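Local coordinates for protein anti-H(O) lectin 1 (Ulex europaeus, PDB 1FX5) that binds L-fucose, as a legume lectin specific for the O(H) blood group that carries calcium and manganese ions, at residues F72-E77 with N166-E171; E156-R161 with A183-P188. All coordinates share one frame; numbering follows the deposited sequence.

Contact 1 (F72-E77 with N166-E171); sequences FSFFME and NVANVE
Phe72 and Val170 face each other as a hydrogen-bonded antiparallel pair, their side chains lying side by side. Val170 CB sits over one face of the Phe72 ring, 4.0 Å from its centroid, and CG1 reaches CZ at 3.8 Å. The other methyl, CG2, meets the edge of the Phe74 ring at CE2 (3.8 Å), so one branched residue serves two aromatics; the short Ala168 CB touches the same CE2. Each phenyl has CG between the backbone N and the carbonyl carbon (chi1 60° in Phe72, 81° in Phe74), and the far rim of the ring, CZ in Phe72 and CE2 in Phe74, meets the partner side chains. Ser73 and Asn169, on the other face, are short polar residues suited to a partly exposed surface: Asn169 ND2 gives Ser73 OG a weak, bent bond of 2.7 Å. Phe72 pairs both ways with Val170 (Val170 N to Phe72 O, 2.9 Å), and Phe74 does the same with Ala168. Past Phe75 and Val167 the chains separate, and a water bridges Met76 N and Asn166 O. Strand 64-78 is flanked on its other edge by strand 224-236, and strand 168-175 by 180-187, while Phe126 of strand 122-127 packs against Phe72 and Val170.

Contact 2 (E156-R161 with A183-P188); sequences ERWNKR and ASLTYP
Arg161 lies across the face of Tyr187, its CD over the ring centre, CB and CG toward the hydroxyl end, and its guanidinium off toward CG and CB of the tyrosine. CD stands 3.8 Å from the ring centroid and 2° off the normal, a CH-pi contact. The guanidinium stacks off-centre with its plane turned 24° from the ring, CZ 4.5 Å from the centroid, adding a cation-pi term; NH1 comes within 3.3 Å of Tyr187 CB. An extended chain from CG to NE lets arginine span the tyrosine this way, and its NH2 goes on to a salt bridge with Asp190. Trp158 instead crosses Tyr187 at about a right angle, edge toward edge. In the legume lectin beta-sandwich, the loop 158-161 after strand 154-157 packs across residues 185-187, with the CB atoms of Leu185 and Tyr187 directed toward it. The indole NE1 of Trp158 donates to Tyr187 OH at 3.0 Å, the hydroxyl lying 19° out of the indole plane. That hydroxyl also takes a weak bond from Arg161 N (3.3 Å) and meets a water at 2.6 Å, which donates to Arg161 O. Leu185 CD1 fills in beside the indole, 3.9 Å from NE1.

In the fold
Contacts 1 and 2, with centres 9 Å apart, share neighbouring strands: 168-175 in contact 1 pairs with 180-187 in contact 2, and Asn169 O lies 2.9 Å from Thr186 N, a probable hydrogen bond. Their segments alternate along the chain. Across the seam Met76 CE packs on Arg161 O at 3.4 Å, and Leu185 touches both Phe74 and Ala168. Contact 2 is nearer the metals: the Trp158 side chain is about 9 Å from the manganese ion and about 5 Å from that of its ligand His142, and the Lys160 side chain is about 9 Å from the calcium ion. The Phe74 side chain of contact 1 is about 14 Å from the manganese ion.

Contact 1 (F72-E77 with N166-E171)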
loop_
_atom_site.group_PDB
_atom_site.type_symbol
_atom_site.label_atom_id
_atom_site.label_comp_id
_atom_site.label_asym_id
_atom_site.label_seq_id
_atom_site.Cartn_x
_atom_site.Cartn_y
_atom_site.Cartn_z
ATOM N N PHE A 72 -8.559 -12.588 9.298
ATOM C CA PHE A 72 -7.669 -12.318 10.422
ATOM C C PHE A 72 -8.097 -13.123 11.650
ATOM O O PHE A 72 -9.242 -13.599 11.743
ATOM C CB PHE A 72 -7.650 -10.807 10.756
ATOM C CG PHE A 72 -8.998 -10.242 11.133
ATOM C CD1 PHE A 72 -9.422 -10.241 12.455
ATOM C CD2 PHE A 72 -9.853 -9.738 10.159
ATOM C CE1 PHE A 72 -10.679 -9.751 12.809
ATOM C CE2 PHE A 72 -11.117 -9.243 10.502
ATOM C CZ PHE A 72 -11.536 -9.250 11.826
ATOM N N SER A 73 -7.163 -13.309 12.575
ATOM C CA SER A 73 -7.414 -14.036 13.818
ATOM C C SER A 73 -7.258 -13.032 14.963
ATOM O O SER A 73 -6.355 -12.182 14.930
ATOM C CB SER A 73 -6.397 -15.169 13.986
ATOM O OG SER A 73 -6.561 -16.136 12.959
ATOM N N PHE A 74 -8.107 -13.132 15.979
ATOM C CA PHE A 74 -8.010 -12.203 17.097
ATOM C C PHE A 74 -8.346 -12.917 18.434
ATOM O O PHE A 74 -8.792 -14.080 18.448
ATOM C CB PHE A 74 -8.963 -11.004 16.849
ATOM C CG PHE A 74 -10.415 -11.276 17.212
ATOM C CD1 PHE A 74 -10.897 -11.001 18.481
ATOM C CD2 PHE A 74 -11.288 -11.804 16.285
ATOM C CE1 PHE A 74 -12.221 -11.253 18.826
ATOM C CE2 PHE A 74 -12.616 -12.060 16.612
ATOM C CZ PHE A 74 -13.086 -11.784 17.892
ATOM N N PHE A 75 -8.033 -12.265 19.548
ATOM C CA PHE A 75 -8.324 -12.812 20.866
ATOM C C PHE A 75 -8.465 -11.615 21.812
ATOM O O PHE A 75 -8.035 -10.500 21.488
ATOM C CB PHE A 75 -7.288 -13.863 21.329
ATOM C CG PHE A 75 -5.945 -13.295 21.687
ATOM C CD1 PHE A 75 -4.994 -13.043 20.704
ATOM C CD2 PHE A 75 -5.620 -13.038 23.011
ATOM C CE1 PHE A 75 -3.736 -12.540 21.033
ATOM C CE2 PHE A 75 -4.368 -12.539 23.348
ATOM C CZ PHE A 75 -3.422 -12.289 22.353
ATOM N N MET A 76 -9.164 -11.816 22.923
ATOM C CA MET A 76 -9.374 -10.752 23.898
ATOM C C MET A 76 -8.931 -11.245 25.273
ATOM O O MET A 76 -9.055 -12.426 25.577
ATOM C CB MET A 76 -10.873 -10.403 23.970
ATOM C CG MET A 76 -11.576 -10.288 22.631
ATOM S SD MET A 76 -13.314 -9.819 22.746
ATOM C CE MET A 76 -14.133 -11.387 23.150
ATOM N N GLU A 77 -8.477 -10.328 26.121
ATOM C CA GLU A 77 -8.031 -10.678 27.471
ATOM C C GLU A 77 -8.685 -9.734 28.450
ATOM O O GLU A 77 -8.781 -8.535 28.179
ATOM C CB GLU A 77 -6.526 -10.541 27.595
ATOM C CG GLU A 77 -5.791 -11.216 26.486
ATOM C CD GLU A 77 -4.631 -12.013 26.991
ATOM O OE1 GLU A 77 -4.884 -13.142 27.487
ATOM O OE2 GLU A 77 -3.483 -11.505 26.887
ATOM N N ASN A 166 -8.786 -19.259 23.295
ATOM C CA ASN A 166 -10.011 -19.106 22.533
ATOM C C ASN A 166 -9.901 -18.193 21.306
ATOM O O ASN A 166 -10.750 -17.318 21.074
ATOM C CB ASN A 166 -11.132 -18.632 23.433
ATOM C CG ASN A 166 -11.571 -19.696 24.404
ATOM O OD1 ASN A 166 -11.482 -19.509 25.607
ATOM N ND2 ASN A 166 -12.055 -20.813 23.892
ATOM N N VAL A 167 -8.852 -18.393 20.518
ATOM C CA VAL A 167 -8.645 -17.591 19.317
ATOM C C VAL A 167 -9.798 -17.823 18.320
ATOM O O VAL A 167 -10.301 -18.944 18.179
ATOM C CB VAL A 167 -7.274 -17.950 18.660
ATOM C CG1 VAL A 167 -7.064 -17.185 17.359
ATOM C CG2 VAL A 167 -6.172 -17.573 19.610
ATOM N N ALA A 168 -10.214 -16.751 17.647
ATOM C CA ALA A 168 -11.286 -16.809 16.662
ATOM C C ALA A 168 -10.721 -16.446 15.294
ATOM O O ALA A 168 -9.816 -15.612 15.201
ATOM C CB ALA A 168 -12.392 -15.819 17.042
ATOM N N ASN A 169 -11.173 -17.147 14.254
ATOM C CA ASN A 169 -10.729 -16.884 12.886
ATOM C C ASN A 169 -11.935 -16.210 12.204
ATOM O O ASN A 169 -13.067 -16.718 12.272
ATOM C CB ASN A 169 -10.385 -18.173 12.151
ATOM C CG ASN A 169 -9.232 -18.927 12.798
ATOM O OD1 ASN A 169 -9.184 -20.164 12.761
ATOM N ND2 ASN A 169 -8.303 -18.197 13.401
ATOM N N VAL A 170 -11.691 -15.063 11.582
ATOM C CA VAL A 170 -12.731 -14.294 10.885
ATOM C C VAL A 170 -12.521 -14.165 9.372
ATOM O O VAL A 170 -11.385 -14.042 8.873
ATOM C CB VAL A 170 -12.824 -12.837 11.468
ATOM C CG1 VAL A 170 -13.863 -11.989 10.707
ATOM C CG2 VAL A 170 -13.135 -12.880 12.956
ATOM N N GLU A 171 -13.617 -14.195 8.637
ATOM C CA GLU A 171 -13.541 -14.060 7.199
ATOM C C GLU A 171 -14.684 -13.142 6.747
ATOM O O GLU A 171 -15.855 -13.396 7.073
ATOM C CB GLU A 171 -13.622 -15.407 6.507
ATOM C CG GLU A 171 -13.321 -15.281 5.043
ATOM C CD GLU A 171 -13.283 -16.616 4.351
ATOM O OE1 GLU A 171 -12.854 -17.605 4.998
ATOM O OE2 GLU A 171 -13.685 -16.674 3.165
HETATM O O HOH W 1 -11.287 -14.691 20.118
HETATM O O HOH W 2 -10.296 -14.703 22.948
#

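Contact 2 (E156-R161 with A183-P188)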
loop_
_atom_site.group_PDB
_atom_site.type_symbol
_atom_site.label_atom_id
_atom_site.label_comp_id
_atom_site.label_asym_id
_atom_site.label_seq_id
_atom_site.Cartn_x
_atom_site.Cartn_y
_atom_site.Cartn_z
ATOM N N GLU A 156 -26.463 -10.733 14.605
ATOM C CA GLU A 156 -26.707 -12.115 15.019
ATOM C C GLU A 156 -26.095 -12.329 16.398
ATOM O O GLU A 156 -25.022 -11.780 16.714
ATOM C CB GLU A 156 -26.111 -13.134 14.031
ATOM C CG GLU A 156 -26.651 -13.054 12.577
ATOM C CD GLU A 156 -28.075 -13.608 12.384
ATOM O OE1 GLU A 156 -28.537 -14.438 13.199
ATOM O OE2 GLU A 156 -28.736 -13.219 11.398
ATOM N N ARG A 157 -26.760 -13.145 17.205
ATOM C CA ARG A 157 -26.300 -13.457 18.564
ATOM C C ARG A 157 -24.922 -14.115 18.575
ATOM O O ARG A 157 -24.702 -15.070 17.851
ATOM C CB ARG A 157 -27.289 -14.399 19.254
ATOM C CG ARG A 157 -27.009 -14.568 20.717
ATOM C CD ARG A 157 -28.189 -15.229 21.375
ATOM N NE ARG A 157 -28.141 -15.111 22.828
ATOM C CZ ARG A 157 -29.224 -15.033 23.602
ATOM N NH1 ARG A 157 -30.446 -15.058 23.064
ATOM N NH2 ARG A 157 -29.080 -14.936 24.920
ATOM N N TRP A 158 -24.061 -13.686 19.497
ATOM C CA TRP A 158 -22.706 -14.213 19.624
ATOM C C TRP A 158 -22.338 -14.550 21.073
ATOM O O TRP A 158 -22.432 -13.699 21.954
ATOM C CB TRP A 158 -21.715 -13.149 19.081
ATOM C CG TRP A 158 -20.192 -13.385 19.337
ATOM C CD1 TRP A 158 -19.503 -14.574 19.249
ATOM C CD2 TRP A 158 -19.197 -12.380 19.641
ATOM N NE1 TRP A 158 -18.156 -14.370 19.468
ATOM C CE2 TRP A 158 -17.946 -13.036 19.716
ATOM C CE3 TRP A 158 -19.257 -10.998 19.849
ATOM C CZ2 TRP A 158 -16.751 -12.348 19.996
ATOM C CZ3 TRP A 158 -18.079 -10.318 20.122
ATOM C CH2 TRP A 158 -16.834 -10.993 20.196
ATOM N N ASN A 159 -21.947 -15.792 21.338
ATOM C CA ASN A 159 -21.566 -16.170 22.699
ATOM C C ASN A 159 -20.044 -15.994 22.762
ATOM O O ASN A 159 -19.284 -16.914 22.435
ATOM C CB ASN A 159 -21.963 -17.611 22.991
ATOM C CG ASN A 159 -23.472 -17.804 22.984
ATOM O OD1 ASN A 159 -23.980 -18.741 22.380
ATOM N ND2 ASN A 159 -24.199 -16.893 23.626
ATOM N N LYS A 160 -19.628 -14.785 23.140
ATOM C CA LYS A 160 -18.214 -14.401 23.255
ATOM C C LYS A 160 -17.364 -15.277 24.189
ATOM O O LYS A 160 -17.842 -15.740 25.218
ATOM C CB LYS A 160 -18.112 -12.904 23.653
ATOM C CG LYS A 160 -18.899 -12.540 24.931
ATOM C CD LYS A 160 -18.714 -11.089 25.337
ATOM C CE LYS A 160 -19.153 -10.873 26.782
ATOM N NZ LYS A 160 -18.948 -9.482 27.252
ATOM N N ARG A 161 -16.093 -15.461 23.827
ATOM C CA ARG A 161 -15.143 -16.257 24.593
ATOM C C ARG A 161 -13.897 -15.392 24.765
ATOM O O ARG A 161 -13.550 -14.653 23.843
ATOM C CB ARG A 161 -14.771 -17.526 23.818
ATOM C CG ARG A 161 -15.914 -18.497 23.595
ATOM C CD ARG A 161 -15.448 -19.788 22.934
ATOM N NE ARG A 161 -16.580 -20.689 22.703
ATOM C CZ ARG A 161 -16.567 -21.776 21.937
ATOM N NH1 ARG A 161 -15.470 -22.146 21.299
ATOM N NH2 ARG A 161 -17.685 -22.484 21.790
ATOM N N ALA A 183 -19.958 -11.852 6.821
ATOM C CA ALA A 183 -18.885 -11.929 7.805
ATOM C C ALA A 183 -19.142 -13.175 8.640
ATOM O O ALA A 183 -20.294 -13.428 9.025
ATOM C CB ALA A 183 -18.901 -10.696 8.714
ATOM N N SER A 184 -18.118 -13.999 8.842
ATOM C CA SER A 184 -18.276 -15.204 9.655
ATOM C C SER A 184 -17.119 -15.354 10.643
ATOM O O SER A 184 -15.976 -14.900 10.395
ATOM C CB SER A 184 -18.443 -16.458 8.804
ATOM O OG SER A 184 -17.311 -16.680 8.029
ATOM N N LEU A 185 -17.457 -15.860 11.817
ATOM C CA LEU A 185 -16.490 -16.075 12.871
ATOM C C LEU A 185 -16.489 -17.559 13.253
ATOM O O LEU A 185 -17.549 -18.170 13.329
ATOM C CB LEU A 185 -16.849 -15.198 14.073
ATOM C CG LEU A 185 -16.034 -15.352 15.373
ATOM C CD1 LEU A 185 -16.068 -14.031 16.178
ATOM C CD2 LEU A 185 -16.580 -16.546 16.212
ATOM N N THR A 186 -15.309 -18.143 13.439
ATOM C CA THR A 186 -15.218 -19.544 13.811
ATOM C C THR A 186 -14.200 -19.790 14.926
ATOM O O THR A 186 -13.111 -19.199 14.930
ATOM C CB THR A 186 -14.822 -20.421 12.600
ATOM O OG1 THR A 186 -15.824 -20.302 11.582
ATOM C CG2 THR A 186 -14.674 -21.915 13.017
ATOM N N TYR A 187 -14.596 -20.576 15.928
ATOM C CA TYR A 187 -13.701 -20.907 17.048
ATOM C C TYR A 187 -13.214 -22.311 16.656
ATOM O O TYR A 187 -13.981 -23.273 16.703
ATOM C CB TYR A 187 -14.459 -20.947 18.385
ATOM C CG TYR A 187 -14.789 -19.579 18.956
ATOM C CD1 TYR A 187 -13.797 -18.754 19.470
ATOM C CD2 TYR A 187 -16.094 -19.124 18.995
ATOM C CE1 TYR A 187 -14.103 -17.500 20.017
ATOM C CE2 TYR A 187 -16.411 -17.885 19.530
ATOM C CZ TYR A 187 -15.416 -17.080 20.037
ATOM O OH TYR A 187 -15.762 -15.867 20.577
ATOM N N PRO A 188 -11.960 -22.430 16.191
ATOM C CA PRO A 188 -11.388 -23.712 15.777
ATOM C C PRO A 188 -11.364 -24.839 16.814
ATOM O O PRO A 188 -11.337 -26.015 16.441
ATOM C CB PRO A 188 -9.983 -23.329 15.311
ATOM C CG PRO A 188 -9.675 -22.111 16.122
ATOM C CD PRO A 188 -10.965 -21.350 16.062
HETATM O O HOH W 3 -13.826 -14.271 21.060
#